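Local atomic coordinates of pectinesterase 1 (Solanum lycopersicum, PDB entry 1XG2), a protein that hydrolyses the methyl esters of pectin to release methanol, and may prepare fruit cell walls for softening by polygalacturonase during ripening. Residues A[117-122]-A[138-143]; A[145-150]-A[167-172]; A[37-42]-A[58-63]. All coordinates share one frame; numbering follows the deposited sequence.

Contact 1: residues A[117-122]-A[138-143]; sequences ADMSVI and SQRQFY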
ATOM      1  N   ALA A 117      -0.871  -7.399  -0.790  1.00 10.37           N
ATOM      2  CA  ALA A 117      -0.336  -8.671  -1.228  1.00 10.42           C
ATOM      3  C   ALA A 117       1.046  -8.441  -1.803  1.00 10.46           C
ATOM      4  O   ALA A 117       1.234  -7.626  -2.711  1.00 10.71           O
ATOM      5  CB  ALA A 117      -1.236  -9.287  -2.303  1.00 10.75           C
ATOM      6  N   ASP A 118       2.017  -9.152  -1.267  1.00 10.31           N
ATOM      7  CA  ASP A 118       3.373  -9.065  -1.761  1.00 10.77           C
ATOM      8  C   ASP A 118       3.519  -9.762  -3.106  1.00 10.79           C
ATOM      9  O   ASP A 118       2.879 -10.789  -3.356  1.00 10.64           O
ATOM     10  CB  ASP A 118       4.327  -9.671  -0.749  1.00 10.88           C
ATOM     11  CG  ASP A 118       5.771  -9.404  -1.084  1.00 11.18           C
ATOM     12  OD1 ASP A 118       6.117  -8.249  -1.382  1.00  8.82           O
ATOM     13  OD2 ASP A 118       6.642 -10.289  -1.046  1.00 11.65           O
ATOM     14  N   MET A 119       4.391  -9.206  -3.946  1.00 11.01           N
ATOM     15  CA  MET A 119       4.659  -9.680  -5.299  1.00 11.12           C
ATOM     16  C   MET A 119       3.371  -9.819  -6.115  1.00 11.11           C
ATOM     17  O   MET A 119       3.129 -10.819  -6.778  1.00 10.44           O
ATOM     18  CB  MET A 119       5.361 -11.034  -5.199  1.00 12.10           C
ATOM     19  CG  MET A 119       6.678 -10.955  -4.422  1.00 12.75           C
ATOM     20  SD  MET A 119       7.544 -12.530  -4.388  1.00 15.29           S
ATOM     21  CE  MET A 119       6.634 -13.282  -3.031  1.00 15.98           C
ATOM     22  N   SER A 120       2.570  -8.766  -6.030  1.00 10.26           N
ATOM     23  CA  SER A 120       1.316  -8.683  -6.762  1.00 10.68           C
ATOM     24  C   SER A 120       1.469  -7.850  -8.038  1.00 10.16           C
ATOM     25  O   SER A 120       2.272  -6.912  -8.099  1.00  9.34           O
ATOM     26  CB  SER A 120       0.227  -8.095  -5.859  1.00 10.38           C
ATOM     27  OG  SER A 120       0.672  -6.878  -5.279  1.00 13.60           O
ATOM     28  N   VAL A 121       0.693  -8.214  -9.057  1.00 10.48           N
ATOM     29  CA  VAL A 121       0.694  -7.525 -10.334  1.00 10.72           C
ATOM     30  C   VAL A 121      -0.732  -7.142 -10.689  1.00 10.81           C
ATOM     31  O   VAL A 121      -1.644  -7.973 -10.607  1.00 10.97           O
ATOM     32  CB  VAL A 121       1.235  -8.424 -11.471  1.00 11.91           C
ATOM     33  CG1 VAL A 121       1.194  -7.660 -12.823  1.00 12.11           C
ATOM     34  CG2 VAL A 121       2.630  -8.874 -11.158  1.00 12.73           C
ATOM     35  N   ILE A 122      -0.913  -5.883 -11.065  1.00 10.38           N
ATOM     36  CA  ILE A 122      -2.180  -5.377 -11.570  1.00 10.44           C
ATOM     37  C   ILE A 122      -1.892  -4.971 -13.026  1.00 10.18           C
ATOM     38  O   ILE A 122      -1.190  -4.001 -13.281  1.00 11.57           O
ATOM     39  CB  ILE A 122      -2.679  -4.207 -10.680  1.00 10.46           C
ATOM     40  CG1 ILE A 122      -3.011  -4.715  -9.271  1.00 12.14           C
ATOM     41  CG2 ILE A 122      -3.939  -3.574 -11.243  1.00 11.30           C
ATOM     42  CD1 ILE A 122      -1.813  -4.970  -8.380  1.00 13.53           C
ATOM     43  N   SER A 138       0.454  -1.998   1.409  1.00  9.28           N
ATOM     44  CA  SER A 138       1.717  -2.526   1.904  1.00  9.00           C
ATOM     45  C   SER A 138       2.187  -3.595   0.962  1.00  9.20           C
ATOM     46  O   SER A 138       1.447  -4.012   0.064  1.00  9.08           O
ATOM     47  CB  SER A 138       1.555  -3.095   3.319  1.00  9.12           C
ATOM     48  OG  SER A 138       0.484  -4.016   3.377  1.00  8.59           O
ATOM     49  N   GLN A 139       3.418  -4.037   1.190  1.00  9.01           N
ATOM     50  CA  GLN A 139       4.099  -5.059   0.395  1.00  9.38           C
ATOM     51  C   GLN A 139       4.486  -4.540  -0.985  1.00  8.89           C
ATOM     52  O   GLN A 139       4.298  -3.361  -1.291  1.00  8.32           O
ATOM     53  CB  GLN A 139       3.303  -6.380   0.300  1.00  9.60           C
ATOM     54  CG  GLN A 139       2.672  -6.890   1.593  1.00 12.42           C
ATOM     55  CD  GLN A 139       3.667  -7.487   2.595  1.00 15.64           C
ATOM     56  OE1 GLN A 139       4.849  -7.167   2.570  1.00 17.89           O
ATOM     57  NE2 GLN A 139       3.169  -8.324   3.498  1.00 14.78           N
ATOM     58  N   ARG A 140       5.084  -5.413  -1.796  1.00  8.92           N
ATOM     59  CA  ARG A 140       5.617  -5.022  -3.102  1.00  8.66           C
ATOM     60  C   ARG A 140       4.586  -5.271  -4.199  1.00  8.58           C
ATOM     61  O   ARG A 140       4.065  -6.382  -4.334  1.00  9.08           O
ATOM     62  CB  ARG A 140       6.908  -5.770  -3.428  1.00  8.59           C
ATOM     63  CG  ARG A 140       8.093  -5.342  -2.585  1.00  9.60           C
ATOM     64  CD  ARG A 140       9.278  -6.296  -2.631  1.00  9.53           C
ATOM     65  NE  ARG A 140       8.968  -7.596  -2.056  1.00 10.78           N
ATOM     66  CZ  ARG A 140       9.871  -8.517  -1.673  1.00 10.74           C
ATOM     67  NH1 ARG A 140      11.173  -8.301  -1.793  1.00 12.03           N
ATOM     68  NH2 ARG A 140       9.453  -9.652  -1.152  1.00 11.24           N
ATOM     69  N   GLN A 141       4.347  -4.234  -4.996  1.00  8.42           N
ATOM     70  CA  GLN A 141       3.286  -4.221  -6.001  1.00  8.59           C
ATOM     71  C   GLN A 141       3.785  -3.593  -7.307  1.00  7.98           C
ATOM     72  O   GLN A 141       4.591  -2.669  -7.297  1.00  8.23           O
ATOM     73  CB  GLN A 141       2.059  -3.453  -5.489  1.00  8.75           C
ATOM     74  CG  GLN A 141       1.629  -3.826  -4.075  1.00  8.80           C
ATOM     75  CD  GLN A 141       0.436  -3.049  -3.547  1.00  9.93           C
ATOM     76  OE1 GLN A 141       0.179  -3.058  -2.333  1.00 11.20           O
ATOM     77  NE2 GLN A 141      -0.293  -2.403  -4.425  1.00  5.39           N
ATOM     78  N   PHE A 142       3.280  -4.114  -8.414  1.00  7.76           N
ATOM     79  CA  PHE A 142       3.579  -3.622  -9.745  1.00  8.30           C
ATOM     80  C   PHE A 142       2.269  -3.428 -10.494  1.00  8.28           C
ATOM     81  O   PHE A 142       1.455  -4.364 -10.600  1.00  8.33           O
ATOM     82  CB  PHE A 142       4.461  -4.628 -10.475  1.00  8.18           C
ATOM     83  CG  PHE A 142       4.913  -4.187 -11.842  1.00  8.05           C
ATOM     84  CD1 PHE A 142       5.680  -3.050 -12.014  1.00  9.95           C
ATOM     85  CD2 PHE A 142       4.585  -4.944 -12.963  1.00  9.68           C
ATOM     86  CE1 PHE A 142       6.080  -2.662 -13.288  1.00 11.45           C
ATOM     87  CE2 PHE A 142       5.008  -4.564 -14.239  1.00  9.39           C
ATOM     88  CZ  PHE A 142       5.735  -3.431 -14.396  1.00  9.97           C
ATOM     89  N   TYR A 143       2.093  -2.219 -11.013  1.00  8.48           N
ATOM     90  CA  TYR A 143       0.960  -1.834 -11.832  1.00  9.06           C
ATOM     91  C   TYR A 143       1.461  -1.533 -13.237  1.00  9.48           C
ATOM     92  O   TYR A 143       2.384  -0.754 -13.413  1.00  9.80           O
ATOM     93  CB  TYR A 143       0.260  -0.596 -11.259  1.00  9.39           C
ATOM     94  CG  TYR A 143      -0.407  -0.893  -9.944  1.00  8.13           C
ATOM     95  CD1 TYR A 143       0.348  -1.033  -8.771  1.00  9.26           C
ATOM     96  CD2 TYR A 143      -1.780  -1.036  -9.855  1.00  8.08           C
ATOM     97  CE1 TYR A 143      -0.255  -1.314  -7.555  1.00  8.20           C
ATOM     98  CE2 TYR A 143      -2.396  -1.332  -8.630  1.00  8.26           C
ATOM     99  CZ  TYR A 143      -1.620  -1.489  -7.495  1.00  8.23           C
ATOM    100  OH  TYR A 143      -2.210  -1.796  -6.286  1.00  9.04           O
TER
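D118 and R140 carry the polar end of this contact, lying side by side and pointing the same way. The guanidinium grips the carboxylate side-on: R140 NE reaches D118 OD1 at 3.0 Å, and R140 NH2 meets D118 OD2 at 2.9 Å, each on a syn lone pair. Both bonds are nearly straight, and the two flat groups are only 15° from coplanar. The anti lone pair of D118 OD1 takes the backbone R140 N at 3.0 Å, so this one oxygen is held by two donors of the same residue. D118 CG stands anti to its own backbone N (chi1 -170°), while the R140 chain bends at chi3 (-65°) to lay the guanidinium alongside the acid. A second ring of partners fixes the pair: R140 NH1 bonds to Q299, D118 OD2 to Y104 of the inhibitor chain, and R140 NH2 to S100 of that chain. The salt bridge is thus part of the inhibitor interface.

Further along, I122 lies over one face of the Y143 ring, its CD1 3.9 Å from the ring centroid in a CH-pi contact, offset toward the rim. I122 CB also comes within 3.4 Å of Y143 CD2. The other face of the sheet carries V121 and F142, with V121 CG1 at the edge of the phenyl ring. S120 OG turns back to A117 O at 2.7 Å, a bond within its own segment.

The backbone sets all this in register. S120 N bonds to R140 O at 3.3 Å, F142 N answers to S120 O, and I122 N closes on F142 O at 2.9 Å. Such in-register pairing of parallel strands from successive coils is the signature of the right-handed parallel beta-helix, the fold of the pectinesterase family.

Contact 2: residues A[145-150]-A[167-172]; sequences DSYVTG and QLVARK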
ATOM      1  N   ASP A 145       0.233  -1.020 -17.511  1.00 11.05           N
ATOM      2  CA  ASP A 145      -0.746  -0.850 -18.581  1.00 11.75           C
ATOM      3  C   ASP A 145      -2.169  -0.613 -18.059  1.00 11.71           C
ATOM      4  O   ASP A 145      -3.138  -1.065 -18.659  1.00 11.63           O
ATOM      5  CB  ASP A 145      -0.726  -2.068 -19.507  1.00 12.63           C
ATOM      6  CG  ASP A 145       0.554  -2.168 -20.328  1.00 15.34           C
ATOM      7  OD1 ASP A 145       0.776  -3.242 -20.924  1.00 19.43           O
ATOM      8  OD2 ASP A 145       1.385  -1.244 -20.440  1.00 16.64           O
ATOM      9  N   SER A 146      -2.287   0.089 -16.934  1.00 11.52           N
ATOM     10  CA  SER A 146      -3.571   0.213 -16.256  1.00 11.37           C
ATOM     11  C   SER A 146      -4.037   1.667 -16.246  1.00 11.52           C
ATOM     12  O   SER A 146      -3.261   2.588 -16.484  1.00 11.07           O
ATOM     13  CB  SER A 146      -3.472  -0.351 -14.831  1.00 11.93           C
ATOM     14  OG  SER A 146      -3.315  -1.769 -14.846  1.00 10.81           O
ATOM     15  N   TYR A 147      -5.323   1.851 -15.962  1.00 11.03           N
ATOM     16  CA  TYR A 147      -5.932   3.153 -15.829  1.00 11.66           C
ATOM     17  C   TYR A 147      -6.361   3.269 -14.368  1.00 11.43           C
ATOM     18  O   TYR A 147      -7.036   2.391 -13.864  1.00 10.99           O
ATOM     19  CB  TYR A 147      -7.127   3.194 -16.779  1.00 12.34           C
ATOM     20  CG  TYR A 147      -7.882   4.476 -16.925  1.00 15.98           C
ATOM     21  CD1 TYR A 147      -7.664   5.322 -18.018  1.00 19.18           C
ATOM     22  CD2 TYR A 147      -8.895   4.807 -16.020  1.00 18.74           C
ATOM     23  CE1 TYR A 147      -8.427   6.506 -18.175  1.00 20.31           C
ATOM     24  CE2 TYR A 147      -9.659   5.961 -16.169  1.00 20.94           C
ATOM     25  CZ  TYR A 147      -9.430   6.815 -17.236  1.00 21.11           C
ATOM     26  OH  TYR A 147     -10.207   7.966 -17.337  1.00 19.91           O
ATOM     27  N   VAL A 148      -5.896   4.303 -13.679  1.00 10.62           N
ATOM     28  CA  VAL A 148      -6.325   4.588 -12.318  1.00 10.91           C
ATOM     29  C   VAL A 148      -6.869   6.003 -12.332  1.00 10.31           C
ATOM     30  O   VAL A 148      -6.170   6.934 -12.733  1.00 10.50           O
ATOM     31  CB  VAL A 148      -5.170   4.494 -11.312  1.00 11.12           C
ATOM     32  CG1 VAL A 148      -5.680   4.698  -9.894  1.00 12.06           C
ATOM     33  CG2 VAL A 148      -4.462   3.144 -11.438  1.00 11.57           C
ATOM     34  N   THR A 149      -8.116   6.168 -11.895  1.00 10.48           N
ATOM     35  CA  THR A 149      -8.725   7.484 -11.841  1.00 10.16           C
ATOM     36  C   THR A 149      -9.304   7.821 -10.467  1.00 10.59           C
ATOM     37  O   THR A 149      -9.804   6.961  -9.740  1.00 10.06           O
ATOM     38  CB  THR A 149      -9.764   7.633 -12.978  1.00 10.36           C
ATOM     39  OG1 THR A 149     -10.223   8.984 -13.044  1.00 11.13           O
ATOM     40  CG2 THR A 149     -11.029   6.800 -12.729  1.00 11.17           C
ATOM     41  N   GLY A 150      -9.207   9.094 -10.104  1.00 10.63           N
ATOM     42  CA  GLY A 150      -9.746   9.561  -8.839  1.00 11.03           C
ATOM     43  C   GLY A 150      -9.581  11.054  -8.646  1.00 11.42           C
ATOM     44  O   GLY A 150      -9.260  11.785  -9.585  1.00 11.42           O
ATOM     45  N   GLN A 167      -2.056   5.115 -17.107  1.00 11.17           N
ATOM     46  CA  GLN A 167      -2.645   6.434 -17.228  1.00 11.13           C
ATOM     47  C   GLN A 167      -3.290   6.759 -15.878  1.00 10.67           C
ATOM     48  O   GLN A 167      -4.201   6.067 -15.433  1.00 10.26           O
ATOM     49  CB  GLN A 167      -3.659   6.449 -18.374  1.00 11.63           C
ATOM     50  CG  GLN A 167      -3.041   6.000 -19.688  1.00 14.02           C
ATOM     51  CD  GLN A 167      -3.838   6.401 -20.923  1.00 17.27           C
ATOM     52  OE1 GLN A 167      -3.768   7.553 -21.376  1.00 19.93           O
ATOM     53  NE2 GLN A 167      -4.570   5.448 -21.487  1.00 18.03           N
ATOM     54  N   LEU A 168      -2.750   7.776 -15.221  1.00 10.71           N
ATOM     55  CA  LEU A 168      -3.224   8.255 -13.933  1.00 11.03           C
ATOM     56  C   LEU A 168      -4.024   9.517 -14.228  1.00 11.76           C
ATOM     57  O   LEU A 168      -3.473  10.543 -14.627  1.00 12.40           O
ATOM     58  CB  LEU A 168      -2.054   8.523 -12.994  1.00 10.46           C
ATOM     59  CG  LEU A 168      -1.041   7.369 -12.907  1.00  9.97           C
ATOM     60  CD1 LEU A 168       0.053   7.700 -11.931  1.00 11.16           C
ATOM     61  CD2 LEU A 168      -1.714   6.098 -12.527  1.00 10.05           C
ATOM     62  N   VAL A 169      -5.333   9.400 -14.063  1.00 12.48           N
ATOM     63  CA  VAL A 169      -6.300  10.349 -14.579  1.00 12.53           C
ATOM     64  C   VAL A 169      -7.039  11.022 -13.432  1.00 12.82           C
ATOM     65  O   VAL A 169      -7.877  10.407 -12.752  1.00 12.72           O
ATOM     66  CB  VAL A 169      -7.319   9.656 -15.505  1.00 12.64           C
ATOM     67  CG1 VAL A 169      -8.209  10.701 -16.187  1.00 12.83           C
ATOM     68  CG2 VAL A 169      -6.607   8.793 -16.549  1.00 13.06           C
ATOM     69  N   ALA A 170      -6.717  12.285 -13.212  1.00 12.55           N
ATOM     70  CA  ALA A 170      -7.464  13.081 -12.245  1.00 12.62           C
ATOM     71  C   ALA A 170      -8.785  13.522 -12.886  1.00 12.59           C
ATOM     72  O   ALA A 170      -8.821  13.887 -14.060  1.00 12.16           O
ATOM     73  CB  ALA A 170      -6.650  14.266 -11.794  1.00 12.80           C
ATOM     74  N   ARG A 171      -9.862  13.464 -12.115  1.00 12.61           N
ATOM     75  CA  ARG A 171     -11.195  13.807 -12.597  1.00 13.06           C
ATOM     76  C   ARG A 171     -11.769  14.997 -11.823  1.00 13.38           C
ATOM     77  O   ARG A 171     -11.169  15.477 -10.870  1.00 12.58           O
ATOM     78  CB  ARG A 171     -12.137  12.602 -12.488  1.00 12.52           C
ATOM     79  CG  ARG A 171     -12.478  12.193 -11.062  1.00 14.01           C
ATOM     80  CD  ARG A 171     -12.953  10.753 -10.924  1.00 13.79           C
ATOM     81  NE  ARG A 171     -14.121  10.504 -11.761  1.00 14.81           N
ATOM     82  CZ  ARG A 171     -14.701   9.326 -11.946  1.00 15.76           C
ATOM     83  NH1 ARG A 171     -14.272   8.237 -11.313  1.00 15.49           N
ATOM     84  NH2 ARG A 171     -15.751   9.239 -12.749  1.00 15.70           N
ATOM     85  N   LYS A 172     -12.941  15.462 -12.242  1.00 14.29           N
ATOM     86  CA  LYS A 172     -13.584  16.612 -11.596  1.00 14.70           C
ATOM     87  C   LYS A 172     -14.093  16.211 -10.219  1.00 14.29           C
ATOM     88  O   LYS A 172     -14.906  15.287 -10.104  1.00 14.04           O
ATOM     89  CB  LYS A 172     -14.749  17.123 -12.431  1.00 15.42           C
ATOM     90  CG  LYS A 172     -15.370  18.407 -11.886  1.00 17.85           C
ATOM     91  CD  LYS A 172     -16.544  18.841 -12.768  1.00 21.25           C
ATOM     92  CE  LYS A 172     -17.199  20.097 -12.235  1.00 24.43           C
ATOM     93  NZ  LYS A 172     -18.651  20.138 -12.555  1.00 26.77           N
TER
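Y147 and V169 cross obliquely, so that the valine meets the face of the phenol ring. V169 CG2 sits over that face, 3.3 Å from Y147 CE1, and V169 CG1 reaches the phenol oxygen. Y147 CG stands anti to its backbone N (chi1 -175°), which swings the ring across toward the next strand; an alanine here would probably leave V169 without this aromatic cover. On the same face of the sheet T149 turns OG1 anti to its own N, donating to V169 O at 2.8 Å from above the carbonyl plane. That oxygen also accepts from G150 N at 3.2 Å, so two donors hold it. R171 crosses T149 at about a right angle, its NH1 3.8 Å from T149 CG2; the guanidinium is anchored by a salt bridge to D128, a bond to A129 O and a cation-pi contact with Y130. On the opposite face V148 and L168 run side by side, V148 CB 4.0 Å from L168 CD2. The backbone ladder includes V169 N to V148 O at 2.9 Å. The two strands are neighbours within a parallel sheet, 147-150 flanked by strand 126-128 and 167-170 by strand 201-204.

Contact 3: residues A[37-42]-A[58-63]; sequences VKRGTY and VGDGMY
Backbone bonding between the two segments is sparse. V37 N donates to V58 O at 2.8 Å, in the plane of that carbonyl, and this is where strands 33-37 and 55-59 are still side by side. One residue on, G59 CA comes to 3.2 Å from V37 O in a CA-H...O contact. V37 O and D60 N each also bond to the hydroxyl of T65, which bridges the ends of the two strands as they part.

The charged groups take over from there. D60 OD2 uses its anti lone pair to accept R39 N at 3.1 Å, a bent bond with 137° at the hydrogen. The pose that brings OD2 to R39 N leaves the bond from CA to CB of D60 nearly eclipsed (chi1 -121°). R39 NE lies 3.8 Å from the same OD2, a long salt bridge: the oxygen is at the edge of the guanidinium and in its plane, although the two flat groups are turned 75° apart. D60 OD1 is taken up by Y36 OH, and K38 NZ bonds to T12.

This is a corner of the parallel beta-helix, where the chain leaves one sheet at V37 and enters the next at G40, turning through K38 and R39. G40 and G61 both adopt backbone angles at which a side chain would run into the preceding carbonyl oxygen.

Water joins the charges a second time: it donates to D60 OD1 at 2.7 Å and accepts a weak bond from R39 NH2.

Within segment 37-42 the contacts gather round the Y42 side chain. Y42 folds back toward K38, its OH donating to K38 O at 2.7 Å from above the carbonyl plane, while V37 CG1 sits 3.4 Å above the ring plane, toward the rim.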
ATOM      1  N   VAL A  37     -13.437 -14.146 -15.140  1.00 15.51           N
ATOM      2  CA  VAL A  37     -14.729 -13.534 -14.895  1.00 15.72           C
ATOM      3  C   VAL A  37     -15.250 -12.978 -16.210  1.00 16.48           C
ATOM      4  O   VAL A  37     -14.713 -11.998 -16.742  1.00 16.79           O
ATOM      5  CB  VAL A  37     -14.621 -12.384 -13.860  1.00 15.48           C
ATOM      6  CG1 VAL A  37     -15.996 -11.881 -13.487  1.00 15.39           C
ATOM      7  CG2 VAL A  37     -13.847 -12.835 -12.624  1.00 15.49           C
ATOM      8  N   LYS A  38     -16.289 -13.612 -16.748  1.00 17.49           N
ATOM      9  CA  LYS A  38     -16.901 -13.176 -18.002  1.00 18.42           C
ATOM     10  C   LYS A  38     -17.538 -11.804 -17.884  1.00 18.54           C
ATOM     11  O   LYS A  38     -17.792 -11.322 -16.775  1.00 19.12           O
ATOM     12  CB  LYS A  38     -17.952 -14.180 -18.460  1.00 19.37           C
ATOM     13  CG  LYS A  38     -17.404 -15.526 -18.888  1.00 20.98           C
ATOM     14  CD  LYS A  38     -18.339 -16.143 -19.944  1.00 23.81           C
ATOM     15  CE  LYS A  38     -18.061 -17.616 -20.190  1.00 25.50           C
ATOM     16  NZ  LYS A  38     -19.004 -18.205 -21.207  1.00 24.75           N
ATOM     17  N   ARG A  39     -17.801 -11.181 -19.032  1.00 18.39           N
ATOM     18  CA  ARG A  39     -18.301  -9.812 -19.082  1.00 18.66           C
ATOM     19  C   ARG A  39     -19.573  -9.667 -18.272  1.00 18.02           C
ATOM     20  O   ARG A  39     -20.384 -10.598 -18.174  1.00 17.74           O
ATOM     21  CB  ARG A  39     -18.526  -9.337 -20.530  1.00 19.19           C
ATOM     22  CG  ARG A  39     -19.671 -10.022 -21.275  1.00 21.00           C
ATOM     23  CD  ARG A  39     -19.653  -9.767 -22.776  1.00 23.06           C
ATOM     24  NE  ARG A  39     -18.421 -10.283 -23.391  1.00 26.56           N
ATOM     25  CZ  ARG A  39     -18.154 -10.264 -24.701  1.00 28.83           C
ATOM     26  NH1 ARG A  39     -19.020  -9.744 -25.573  1.00 28.25           N
ATOM     27  NH2 ARG A  39     -17.007 -10.763 -25.140  1.00 29.98           N
ATOM     28  N   GLY A  40     -19.710  -8.499 -17.660  1.00 17.31           N
ATOM     29  CA  GLY A  40     -20.806  -8.224 -16.759  1.00 16.87           C
ATOM     30  C   GLY A  40     -20.344  -7.310 -15.645  1.00 16.81           C
ATOM     31  O   GLY A  40     -19.142  -7.070 -15.473  1.00 15.04           O
ATOM     32  N   THR A  41     -21.311  -6.787 -14.906  1.00 16.72           N
ATOM     33  CA  THR A  41     -21.055  -5.963 -13.742  1.00 17.25           C
ATOM     34  C   THR A  41     -21.478  -6.758 -12.514  1.00 17.41           C
ATOM     35  O   THR A  41     -22.613  -7.215 -12.423  1.00 17.68           O
ATOM     36  CB  THR A  41     -21.805  -4.647 -13.886  1.00 17.48           C
ATOM     37  OG1 THR A  41     -21.195  -3.889 -14.948  1.00 18.02           O
ATOM     38  CG2 THR A  41     -21.640  -3.772 -12.648  1.00 18.14           C
ATOM     39  N   TYR A  42     -20.544  -6.933 -11.582  1.00 16.85           N
ATOM     40  CA  TYR A  42     -20.726  -7.795 -10.422  1.00 16.68           C
ATOM     41  C   TYR A  42     -20.703  -6.903  -9.202  1.00 17.16           C
ATOM     42  O   TYR A  42     -19.670  -6.340  -8.852  1.00 15.38           O
ATOM     43  CB  TYR A  42     -19.604  -8.841 -10.362  1.00 16.15           C
ATOM     44  CG  TYR A  42     -19.554  -9.759 -11.560  1.00 16.15           C
ATOM     45  CD1 TYR A  42     -19.042  -9.326 -12.778  1.00 15.73           C
ATOM     46  CD2 TYR A  42     -20.029 -11.069 -11.479  1.00 17.50           C
ATOM     47  CE1 TYR A  42     -19.004 -10.167 -13.883  1.00 16.84           C
ATOM     48  CE2 TYR A  42     -19.999 -11.925 -12.589  1.00 16.90           C
ATOM     49  CZ  TYR A  42     -19.489 -11.462 -13.785  1.00 17.77           C
ATOM     50  OH  TYR A  42     -19.451 -12.296 -14.874  1.00 19.15           O
ATOM     51  N   VAL A  58      -8.919 -12.698 -13.650  1.00 13.32           N
ATOM     52  CA  VAL A  58      -8.828 -12.088 -14.966  1.00 13.25           C
ATOM     53  C   VAL A  58     -10.225 -11.963 -15.549  1.00 13.25           C
ATOM     54  O   VAL A  58     -10.989 -12.919 -15.517  1.00 13.10           O
ATOM     55  CB  VAL A  58      -7.860 -12.895 -15.897  1.00 13.20           C
ATOM     56  CG1 VAL A  58      -8.294 -14.327 -16.065  1.00 14.11           C
ATOM     57  CG2 VAL A  58      -7.699 -12.225 -17.240  1.00 13.82           C
ATOM     58  N   GLY A  59     -10.558 -10.781 -16.051  1.00 13.88           N
ATOM     59  CA  GLY A  59     -11.830 -10.542 -16.697  1.00 14.82           C
ATOM     60  C   GLY A  59     -11.742 -10.592 -18.213  1.00 15.75           C
ATOM     61  O   GLY A  59     -10.735 -11.023 -18.792  1.00 16.18           O
ATOM     62  N   ASP A  60     -12.803 -10.110 -18.848  1.00 16.78           N
ATOM     63  CA  ASP A  60     -12.964 -10.129 -20.298  1.00 18.24           C
ATOM     64  C   ASP A  60     -12.450  -8.834 -20.929  1.00 17.99           C
ATOM     65  O   ASP A  60     -12.688  -8.578 -22.107  1.00 19.11           O
ATOM     66  CB  ASP A  60     -14.462 -10.288 -20.621  1.00 19.01           C
ATOM     67  CG  ASP A  60     -14.776 -11.509 -21.450  1.00 23.04           C
ATOM     68  OD1 ASP A  60     -13.953 -11.902 -22.307  1.00 26.34           O
ATOM     69  OD2 ASP A  60     -15.856 -12.137 -21.300  1.00 30.64           O
ATOM     70  N   GLY A  61     -11.741  -8.019 -20.152  1.00 17.15           N
ATOM     71  CA  GLY A  61     -11.343  -6.694 -20.572  1.00 16.83           C
ATOM     72  C   GLY A  61     -11.731  -5.640 -19.552  1.00 16.80           C
ATOM     73  O   GLY A  61     -12.773  -5.751 -18.919  1.00 16.56           O
ATOM     74  N   MET A  62     -10.904  -4.603 -19.430  1.00 16.61           N
ATOM     75  CA  MET A  62     -11.096  -3.575 -18.415  1.00 16.72           C
ATOM     76  C   MET A  62     -12.370  -2.742 -18.586  1.00 16.97           C
ATOM     77  O   MET A  62     -12.782  -2.082 -17.643  1.00 15.93           O
ATOM     78  CB  MET A  62      -9.902  -2.638 -18.368  1.00 16.96           C
ATOM     79  CG  MET A  62      -9.652  -1.856 -19.667  1.00 17.45           C
ATOM     80  SD  MET A  62      -8.535  -0.470 -19.456  1.00 22.58           S
ATOM     81  CE  MET A  62      -7.149  -1.257 -18.782  1.00 20.32           C
ATOM     82  N   TYR A  63     -12.970  -2.758 -19.776  1.00 17.03           N
ATOM     83  CA  TYR A  63     -14.259  -2.089 -20.005  1.00 17.77           C
ATOM     84  C   TYR A  63     -15.450  -3.039 -19.886  1.00 17.66           C
ATOM     85  O   TYR A  63     -16.565  -2.590 -19.631  1.00 18.92           O
ATOM     86  CB  TYR A  63     -14.284  -1.359 -21.367  1.00 17.53           C
ATOM     87  CG  TYR A  63     -13.103  -0.456 -21.581  1.00 18.36           C
ATOM     88  CD1 TYR A  63     -12.293  -0.588 -22.696  1.00 20.19           C
ATOM     89  CD2 TYR A  63     -12.776   0.527 -20.652  1.00 19.77           C
ATOM     90  CE1 TYR A  63     -11.196   0.245 -22.881  1.00 20.55           C
ATOM     91  CE2 TYR A  63     -11.679   1.342 -20.823  1.00 20.32           C
ATOM     92  CZ  TYR A  63     -10.904   1.207 -21.930  1.00 21.61           C
ATOM     93  OH  TYR A  63      -9.815   2.030 -22.095  1.00 26.05           O
TER
HETATM   94  O   HOH W   1     -14.670 -12.896 -24.699  1.00 41.46           O

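In the fold
All three contacts join successive coils of the catalytic domain's beta-helix. Contact 1 runs into contact 2, strand 140-144 being followed by 147-150; their centres lie 18 Å apart, and S146 OG makes a weak bond to I122 O. Contacts 1 and 3 reach the same sheet, centres 21 Å apart. Contact 3 touches contact 2 where M62 CE packs 4.0 Å from D145 O. Contact 2 lies near the active site: G150 is about 7 Å from the side chain of Q131, probably a transition-state stabiliser, and about 9 Å from that of D132, the predicted proton donor. Contact 1 faces the inhibitor, its S138 side chain about 10 Å from that of W223, which probably binds substrate; contact 3 is remote.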